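Local coordinates for flavoprotein (Thermotoga maritima, PDB 5V8S) that probably transfers electrons as an FMN-binding oxidoreductase of the flavo-diiron family, holding a mu-oxo-diiron centre in its metallo-beta-lactamase-like part, at residues Tyr55-Leu59 with Lys83-Pro87; Glu118-Asn123 with Ile135-Val141; Phe154-Met158 with Lys227-Leu231. The protein carries 1 engineered substitution. All coordinates share one frame. Residues are numbered along the deposited sequence.

Contact 1 of 3, residues Tyr55-Leu59 with Lys83-Pro87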
loop_
_atom_site.group_PDB
_atom_site.type_symbol
_atom_site.label_atom_id
_atom_site.label_comp_id
_atom_site.label_asym_id
_atom_site.label_seq_id
_atom_site.Cartn_x
_atom_site.Cartn_y
_atom_site.Cartn_z
ATOM N N TYR A 55 -22.542 -26.517 -2.664
ATOM C CA TYR A 55 -22.900 -27.821 -3.204
ATOM C C TYR A 55 -24.186 -28.311 -2.561
ATOM O O TYR A 55 -24.452 -28.028 -1.389
ATOM C CB TYR A 55 -21.789 -28.856 -2.968
ATOM C CG TYR A 55 -20.490 -28.423 -3.616
ATOM C CD1 TYR A 55 -19.602 -27.594 -2.942
ATOM C CD2 TYR A 55 -20.175 -28.792 -4.912
ATOM C CE1 TYR A 55 -18.427 -27.154 -3.540
ATOM C CE2 TYR A 55 -19.006 -28.366 -5.513
ATOM C CZ TYR A 55 -18.137 -27.553 -4.828
ATOM O OH TYR A 55 -16.983 -27.156 -5.457
ATOM N N LEU A 56 -24.967 -29.078 -3.327
ATOM C CA LEU A 56 -26.167 -29.723 -2.810
ATOM C C LEU A 56 -26.085 -31.217 -3.092
ATOM O O LEU A 56 -25.894 -31.625 -4.244
ATOM C CB LEU A 56 -27.436 -29.147 -3.450
ATOM C CG LEU A 56 -28.740 -29.768 -2.923
ATOM C CD1 LEU A 56 -29.056 -29.225 -1.538
ATOM C CD2 LEU A 56 -29.894 -29.515 -3.878
ATOM N N VAL A 57 -26.248 -32.025 -2.045
ATOM C CA VAL A 57 -26.237 -33.478 -2.166
ATOM C C VAL A 57 -27.658 -33.950 -1.911
ATOM O O VAL A 57 -28.181 -33.763 -0.813
ATOM C CB VAL A 57 -25.258 -34.147 -1.181
ATOM C CG1 VAL A 57 -25.066 -35.619 -1.551
ATOM C CG2 VAL A 57 -23.915 -33.418 -1.161
ATOM N N LYS A 58 -28.283 -34.557 -2.917
ATOM C CA LYS A 58 -29.652 -35.038 -2.799
ATOM C C LYS A 58 -29.604 -36.537 -2.566
ATOM O O LYS A 58 -29.119 -37.287 -3.420
ATOM C CB LYS A 58 -30.456 -34.697 -4.053
ATOM C CG LYS A 58 -30.536 -33.189 -4.287
ATOM C CD LYS A 58 -31.479 -32.817 -5.430
ATOM C CE LYS A 58 -32.931 -32.742 -4.979
ATOM N NZ LYS A 58 -33.843 -32.311 -6.099
ATOM N N LEU A 59 -30.086 -36.960 -1.408
ATOM C CA LEU A 59 -30.016 -38.351 -0.972
ATOM C C LEU A 59 -31.415 -38.869 -0.657
ATOM O O LEU A 59 -32.407 -38.139 -0.700
ATOM C CB LEU A 59 -29.107 -38.459 0.262
ATOM C CG LEU A 59 -27.692 -37.902 0.048
ATOM C CD1 LEU A 59 -26.965 -37.662 1.361
ATOM C CD2 LEU A 59 -26.887 -38.870 -0.837
ATOM N N LYS A 83 -34.021 -23.574 -7.959
ATOM C CA LYS A 83 -34.206 -24.219 -9.251
ATOM C C LYS A 83 -33.878 -25.703 -9.203
ATOM O O LYS A 83 -34.337 -26.455 -10.074
ATOM C CB LYS A 83 -33.364 -23.518 -10.323
ATOM C CG LYS A 83 -33.751 -22.057 -10.570
ATOM C CD LYS A 83 -32.910 -21.450 -11.685
ATOM C CE LYS A 83 -33.129 -19.950 -11.831
ATOM N NZ LYS A 83 -32.274 -19.357 -12.911
ATOM N N ILE A 84 -33.125 -26.149 -8.198
ATOM C CA ILE A 84 -32.736 -27.552 -8.088
ATOM C C ILE A 84 -33.340 -28.259 -6.881
ATOM O O ILE A 84 -33.247 -29.495 -6.801
ATOM C CB ILE A 84 -31.205 -27.725 -8.111
ATOM C CG1 ILE A 84 -30.570 -26.987 -6.936
ATOM C CG2 ILE A 84 -30.648 -27.214 -9.423
ATOM C CD1 ILE A 84 -29.102 -27.252 -6.781
ATOM N N VAL A 85 -33.954 -27.534 -5.947
ATOM C CA VAL A 85 -34.619 -28.159 -4.812
ATOM C C VAL A 85 -35.573 -27.147 -4.206
ATOM O O VAL A 85 -35.298 -25.942 -4.194
ATOM C CB VAL A 85 -33.589 -28.679 -3.774
ATOM C CG1 VAL A 85 -32.838 -27.518 -3.118
ATOM C CG2 VAL A 85 -34.266 -29.527 -2.723
ATOM N N ASP A 86 -36.704 -27.633 -3.712
ATOM C CA ASP A 86 -37.528 -26.812 -2.841
ATOM C C ASP A 86 -36.743 -26.608 -1.553
ATOM O O ASP A 86 -36.469 -27.591 -0.852
ATOM C CB ASP A 86 -38.845 -27.532 -2.551
ATOM C CG ASP A 86 -39.851 -26.657 -1.810
ATOM O OD1 ASP A 86 -39.441 -25.789 -1.010
ATOM O OD2 ASP A 86 -41.067 -26.853 -2.024
ATOM N N PRO A 87 -36.326 -25.387 -1.219
ATOM C CA PRO A 87 -35.527 -25.203 0.007
ATOM C C PRO A 87 -36.172 -25.803 1.242
ATOM O O PRO A 87 -35.472 -26.218 2.174
ATOM C CB PRO A 87 -35.393 -23.677 0.107
ATOM C CG PRO A 87 -35.541 -23.199 -1.309
ATOM C CD PRO A 87 -36.543 -24.122 -1.938
#

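Contact 2 of 3, residues Glu118-Asn123 with Ile135-Val141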
loop_
_atom_site.group_PDB
_atom_site.type_symbol
_atom_site.label_atom_id
_atom_site.label_comp_id
_atom_site.label_asym_id
_atom_site.label_seq_id
_atom_site.Cartn_x
_atom_site.Cartn_y
_atom_site.Cartn_z
ATOM N N GLU A 118 -30.485 -29.416 10.585
ATOM C CA GLU A 118 -29.251 -29.762 11.277
ATOM C C GLU A 118 -28.097 -29.004 10.628
ATOM O O GLU A 118 -27.777 -29.235 9.458
ATOM C CB GLU A 118 -29.011 -31.264 11.230
ATOM C CG GLU A 118 -27.792 -31.682 12.002
ATOM C CD GLU A 118 -27.683 -33.192 12.122
ATOM O OE1 GLU A 118 -28.376 -33.780 12.984
ATOM O OE2 GLU A 118 -26.920 -33.785 11.344
ATOM N N ILE A 119 -27.493 -28.082 11.379
ATOM C CA ILE A 119 -26.328 -27.317 10.925
ATOM C C ILE A 119 -25.089 -27.959 11.536
ATOM O O ILE A 119 -24.974 -28.055 12.762
ATOM C CB ILE A 119 -26.440 -25.839 11.340
ATOM C CG1 ILE A 119 -27.740 -25.237 10.790
ATOM C CG2 ILE A 119 -25.214 -25.046 10.860
ATOM C CD1 ILE A 119 -28.006 -23.780 11.215
ATOM N N ILE A 120 -24.154 -28.405 10.699
ATOM C CA ILE A 120 -22.958 -29.109 11.160
ATOM C C ILE A 120 -21.744 -28.206 10.985
ATOM O O ILE A 120 -21.519 -27.658 9.896
ATOM C CB ILE A 120 -22.766 -30.433 10.400
ATOM C CG1 ILE A 120 -23.921 -31.375 10.716
ATOM C CG2 ILE A 120 -21.419 -31.070 10.755
ATOM C CD1 ILE A 120 -23.981 -32.554 9.795
ATOM N N ALA A 121 -20.936 -28.090 12.040
ATOM C CA ALA A 121 -19.723 -27.285 11.983
ATOM C C ALA A 121 -18.725 -27.825 12.999
ATOM O O ALA A 121 -19.059 -28.657 13.841
ATOM C CB ALA A 121 -20.030 -25.811 12.264
ATOM N N SER A 122 -17.503 -27.324 12.937
ATOM C CA SER A 122 -16.528 -27.623 13.974
ATOM C C SER A 122 -16.863 -26.862 15.260
ATOM O O SER A 122 -17.761 -26.016 15.305
ATOM C CB SER A 122 -15.136 -27.215 13.508
ATOM O OG SER A 122 -15.030 -25.800 13.457
ATOM N N ASN A 123 -16.124 -27.170 16.327
ATOM C CA ASN A 123 -16.350 -26.484 17.596
ATOM C C ASN A 123 -16.174 -24.973 17.452
ATOM O O ASN A 123 -17.019 -24.181 17.890
ATOM C CB ASN A 123 -15.401 -27.034 18.656
ATOM C CG ASN A 123 -15.738 -26.538 20.031
ATOM O OD1 ASN A 123 -16.727 -26.953 20.630
ATOM N ND2 ASN A 123 -14.934 -25.621 20.533
ATOM N N ILE A 135 -26.705 -17.498 15.196
ATOM C CA ILE A 135 -27.188 -18.859 14.967
ATOM C C ILE A 135 -26.669 -19.744 16.094
ATOM O O ILE A 135 -25.457 -19.857 16.304
ATOM C CB ILE A 135 -26.715 -19.366 13.595
ATOM C CG1 ILE A 135 -27.403 -18.576 12.477
ATOM C CG2 ILE A 135 -26.976 -20.848 13.433
ATOM C CD1 ILE A 135 -26.753 -18.733 11.096
ATOM N N LYS A 136 -27.583 -20.410 16.800
ATOM C CA LYS A 136 -27.226 -21.107 18.028
ATOM C C LYS A 136 -27.370 -22.617 17.961
ATOM O O LYS A 136 -26.593 -23.327 18.605
ATOM C CB LYS A 136 -28.074 -20.585 19.195
ATOM C CG LYS A 136 -27.790 -19.119 19.527
ATOM C CD LYS A 136 -28.366 -18.704 20.868
ATOM C CE LYS A 136 -27.862 -17.314 21.281
ATOM N NZ LYS A 136 -26.365 -17.225 21.333
ATOM N N ASP A 137 -28.319 -23.141 17.198
ATOM C CA ASP A 137 -28.579 -24.581 17.266
ATOM C C ASP A 137 -27.706 -25.276 16.223
ATOM O O ASP A 137 -28.137 -25.630 15.121
ATOM C CB ASP A 137 -30.068 -24.884 17.140
ATOM C CG ASP A 137 -30.847 -24.567 18.433
ATOM O OD1 ASP A 137 -30.239 -24.568 19.530
ATOM O OD2 ASP A 137 -32.071 -24.323 18.355
ATOM N N VAL A 138 -26.445 -25.472 16.597
ATOM C CA VAL A 138 -25.432 -26.030 15.707
ATOM C C VAL A 138 -24.919 -27.340 16.292
ATOM O O VAL A 138 -24.610 -27.425 17.485
ATOM C CB VAL A 138 -24.272 -25.030 15.488
ATOM C CG1 VAL A 138 -23.156 -25.670 14.671
ATOM C CG2 VAL A 138 -24.771 -23.801 14.787
ATOM N N THR A 139 -24.807 -28.353 15.437
ATOM C CA THR A 139 -24.254 -29.649 15.806
ATOM C C THR A 139 -22.746 -29.641 15.561
ATOM O O THR A 139 -22.298 -29.482 14.421
ATOM C CB THR A 139 -24.934 -30.715 14.949
ATOM O OG1 THR A 139 -26.331 -30.739 15.261
ATOM C CG2 THR A 139 -24.333 -32.089 15.192
ATOM N N VAL A 140 -21.966 -29.840 16.623
ATOM C CA VAL A 140 -20.510 -29.848 16.538
ATOM C C VAL A 140 -20.038 -31.253 16.203
ATOM O O VAL A 140 -20.437 -32.220 16.861
ATOM C CB VAL A 140 -19.887 -29.380 17.859
ATOM C CG1 VAL A 140 -18.387 -29.628 17.884
ATOM C CG2 VAL A 140 -20.180 -27.910 18.061
ATOM N N VAL A 141 -19.160 -31.361 15.205
ATOM C CA VAL A 141 -18.491 -32.611 14.864
ATOM C C VAL A 141 -17.034 -32.526 15.290
ATOM O O VAL A 141 -16.399 -31.464 15.182
ATOM C CB VAL A 141 -18.607 -32.961 13.369
ATOM C CG1 VAL A 141 -20.035 -33.410 13.023
ATOM C CG2 VAL A 141 -18.158 -31.789 12.490
HETATM O O HOH W 1 -27.957 -28.495 14.349
HETATM O O HOH W 2 -14.588 -29.632 16.220
#

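Contact 3 of 3, residues Phe154-Met158 with Lys227-Leu231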
loop_
_atom_site.group_PDB
_atom_site.type_symbol
_atom_site.label_atom_id
_atom_site.label_comp_id
_atom_site.label_asym_id
_atom_site.label_seq_id
_atom_site.Cartn_x
_atom_site.Cartn_y
_atom_site.Cartn_z
ATOM N N PHE A 154 -20.817 -39.589 6.054
ATOM C CA PHE A 154 -20.066 -38.339 5.956
ATOM C C PHE A 154 -18.999 -38.329 7.044
ATOM O O PHE A 154 -19.313 -38.539 8.212
ATOM C CB PHE A 154 -21.001 -37.155 6.194
ATOM C CG PHE A 154 -21.912 -36.836 5.031
ATOM C CD1 PHE A 154 -23.008 -37.624 4.750
ATOM C CD2 PHE A 154 -21.666 -35.730 4.217
ATOM C CE1 PHE A 154 -23.847 -37.334 3.693
ATOM C CE2 PHE A 154 -22.505 -35.427 3.166
ATOM C CZ PHE A 154 -23.604 -36.245 2.901
ATOM N N LYS A 155 -17.749 -38.094 6.672
ATOM C CA LYS A 155 -16.645 -38.101 7.619
ATOM C C LYS A 155 -16.063 -36.697 7.689
ATOM O O LYS A 155 -15.786 -36.087 6.656
ATOM C CB LYS A 155 -15.568 -39.087 7.170
ATOM C CG LYS A 155 -14.403 -39.215 8.137
ATOM C CD LYS A 155 -13.426 -40.298 7.699
ATOM C CE LYS A 155 -12.447 -40.632 8.809
ATOM N NZ LYS A 155 -13.150 -41.153 10.039
ATOM N N PHE A 156 -15.899 -36.177 8.902
ATOM C CA PHE A 156 -15.434 -34.813 9.108
ATOM C C PHE A 156 -14.006 -34.838 9.629
ATOM O O PHE A 156 -13.710 -35.502 10.628
ATOM C CB PHE A 156 -16.379 -34.068 10.050
ATOM C CG PHE A 156 -17.775 -34.028 9.530
ATOM C CD1 PHE A 156 -18.141 -33.096 8.590
ATOM C CD2 PHE A 156 -18.689 -35.005 9.892
ATOM C CE1 PHE A 156 -19.408 -33.086 8.054
ATOM C CE2 PHE A 156 -19.956 -34.994 9.369
ATOM C CZ PHE A 156 -20.318 -34.033 8.436
ATOM N N VAL A 157 -13.129 -34.110 8.952
ATOM C CA VAL A 157 -11.717 -34.082 9.284
ATOM C C VAL A 157 -11.345 -32.636 9.589
ATOM O O VAL A 157 -11.443 -31.765 8.714
ATOM C CB VAL A 157 -10.875 -34.624 8.123
ATOM C CG1 VAL A 157 -9.403 -34.538 8.460
ATOM C CG2 VAL A 157 -11.303 -36.064 7.771
ATOM N N MET A 158 -10.906 -32.384 10.815
ATOM C CA MET A 158 -10.489 -31.032 11.177
ATOM C C MET A 158 -9.160 -30.710 10.504
ATOM O O MET A 158 -8.220 -31.511 10.541
ATOM C CB MET A 158 -10.340 -30.905 12.693
ATOM C CG MET A 158 -11.595 -31.222 13.499
ATOM S SD MET A 158 -13.082 -30.333 13.010
ATOM C CE MET A 158 -14.030 -31.642 12.229
ATOM N N LYS A 227 -2.640 -35.489 6.882
ATOM C CA LYS A 227 -3.864 -36.028 7.455
ATOM C C LYS A 227 -4.757 -36.626 6.383
ATOM O O LYS A 227 -5.325 -37.708 6.569
ATOM C CB LYS A 227 -4.600 -34.892 8.152
ATOM C CG LYS A 227 -5.298 -35.285 9.396
ATOM C CD LYS A 227 -5.737 -34.067 10.157
ATOM C CE LYS A 227 -6.586 -34.494 11.315
ATOM N NZ LYS A 227 -6.980 -33.347 12.128
ATOM N N LEU A 228 -4.908 -35.939 5.262
ATOM C CA LEU A 228 -5.784 -36.406 4.203
ATOM C C LEU A 228 -5.171 -37.545 3.399
ATOM O O LEU A 228 -5.900 -38.233 2.673
ATOM C CB LEU A 228 -6.165 -35.229 3.296
ATOM C CG LEU A 228 -6.962 -34.114 3.997
ATOM C CD1 LEU A 228 -7.265 -32.980 3.044
ATOM C CD2 LEU A 228 -8.256 -34.652 4.579
ATOM N N SER A 229 -3.866 -37.792 3.544
ATOM C CA SER A 229 -3.201 -38.786 2.710
ATOM C C SER A 229 -3.643 -40.206 3.033
ATOM O O SER A 229 -3.388 -41.110 2.235
ATOM C CB SER A 229 -1.682 -38.678 2.860
ATOM O OG SER A 229 -1.261 -39.179 4.114
ATOM N N SER A 230 -4.276 -40.428 4.182
ATOM C CA SER A 230 -4.803 -41.747 4.516
ATOM C C SER A 230 -6.188 -41.997 3.938
ATOM O O SER A 230 -6.751 -43.077 4.158
ATOM C CB SER A 230 -4.864 -41.918 6.032
ATOM O OG SER A 230 -5.975 -41.220 6.566
ATOM N N LEU A 231 -6.747 -41.042 3.206
ATOM C CA LEU A 231 -8.055 -41.173 2.596
ATOM C C LEU A 231 -7.875 -41.310 1.096
ATOM O O LEU A 231 -7.017 -40.649 0.505
ATOM C CB LEU A 231 -8.904 -39.929 2.875
ATOM C CG LEU A 231 -9.303 -39.704 4.335
ATOM C CD1 LEU A 231 -9.920 -38.321 4.485
ATOM C CD2 LEU A 231 -10.268 -40.787 4.824
#

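Contact 1 of 3, residues Tyr55-Leu59 with Lys83-Pro87
Leu56 of strand 50-59 sends its CD2 methyl to Val85 CG1 at 3.6 Å and to Ile84 CD1 at 3.8 Å, so one leucine methyl meets both branched side chains of the loop. Leucine suits this buried spot because it is wholly apolar and long enough to span the gap to a loop whose backbone stays well off the strand: the CA atoms of Leu56 and Ile84 are 8.7 Å apart. In the alpha-beta/beta-alpha sandwich of the metallo-beta-lactamase fold, such loops lead from a helix on the outside of a sheet back to its next strand; here the loop follows helix 74-82 and precedes strand 92-94. Tyr55 points away from the loop and meets Phe177 of strand 175-179, in the other sheet, edge-to-face. Polar contact is a single hydrogen bond, Lys58 NZ to Ile84 O at 3.0 Å. Lysine can do both jobs at this partly exposed site, since Lys58 CE lies 4.1 Å from Val85 CG2 while the ammonium group satisfies a loop carbonyl.

Contact 2 of 3, residues Glu118-Asn123 with Ile135-Val141
Beside Ile119, the strand surface has a shallow place at Ala121, whose side chain is a lone methyl, and Val138 leans into it: Val138 CG1 comes within 3.9 Å of Ala121 CB, while Val138 CG2 lies 4.1 Å from Ile119 CG2. The longer Ile119 reaches past this valine, bringing Ile119 CD1 to 3.8 Å from Ile135 CG2, beside helix 106-113. Val140 CG1 fits against the turn out of the strand, 3.7 Å from Asn123 N. Ile119, Ala121, Val138 and Val140 share one face, covered by helix 123-133, which links the two parallel strands in a beta-alpha-beta crossover and places 138-140 at the sheet edge. Ser122 N-caps that helix, its OG bonded to Gly125 N and also to Asp166 O. Ile120, on the other face with Thr139, puts CG2 against Val141 CG1 at 3.5 Å; beta-branched residues suit such extended backbone and fill the space close to it. Backbone hydrogen bonds hold the parallel pairing: Thr139 N to Ile119 O (2.7 Å), Ala121 N to Thr139 O (3.1 Å) and Val141 N to Ala121 O (3.0 Å). Where the chains diverge, water 1 joins Ile119 N, Asp137 O and Thr139 OG1, and water 2 bridges Asn123 N to Val141 O.

Contact 3 of 3, residues Phe154-Met158 with Lys227-Leu231
Val157 sits centrally, its t rotamer spreading the two methyls between different partners: Val157 CG1 lies 4.0 Å from both Leu228 CD2 and Lys227 CE, and Val157 CG2 is 4.2 Å from Leu231 CD1. A compact valine leaves room for the longer leucines opposite. Leu228 and Leu231 both adopt the mt conformation, and the type I turn from Leu228 to Leu231, closed by Leu231 N to Leu228 O at 3.0 Å, brings both side chains to the strand. Lys227 is almost fully extended beyond an off-rotamer chi1 of -144°, a reach that lets Lys227 NZ donate to Met158 O at 2.7 Å while also forming a salt bridge with Asp143. Lys155 is extended through chi3 and then bends at chi4; Lys155 CD rests 4.3 Å from Leu231 CD2, whereas NZ turns to Gly144 O and Glu146. Long lysines suit this margin, the stem of Lys155 lying on Leu231 and that of Lys227 on Val157, with charged ends in polar surroundings. The end of helix 218-228 and the following turn thus pack on the five-strand sheet of the metallo-beta-lactamase alpha-beta/beta-alpha sandwich.

All three contacts belong to the metallo-beta-lactamase-like part. Contact 2 mixes buried residues (Ile119, Ile120, Ala121) with exposed ones (Asn123, Asp137), whereas the touching residues of contacts 1 and 3 are buried or partly exposed. Contacts 1 and 2 reach the same seven-strand sheet, one joining an inner strand to a loop, the other pairing neighbouring strands at its edge; contact 3 reaches the five-strand sheet. Contact 2, the most extensive at 499 Å², combines backbone hydrogen bonds with apolar packing; contacts 1 and 3 each add one lysine-to-carbonyl bond to aliphatic packing. Between the sheets, buried Phe156 of contact 3 packs on buried Ile120 and Val141 of contact 2, and Phe154 touches the partly exposed Leu59 of contact 1.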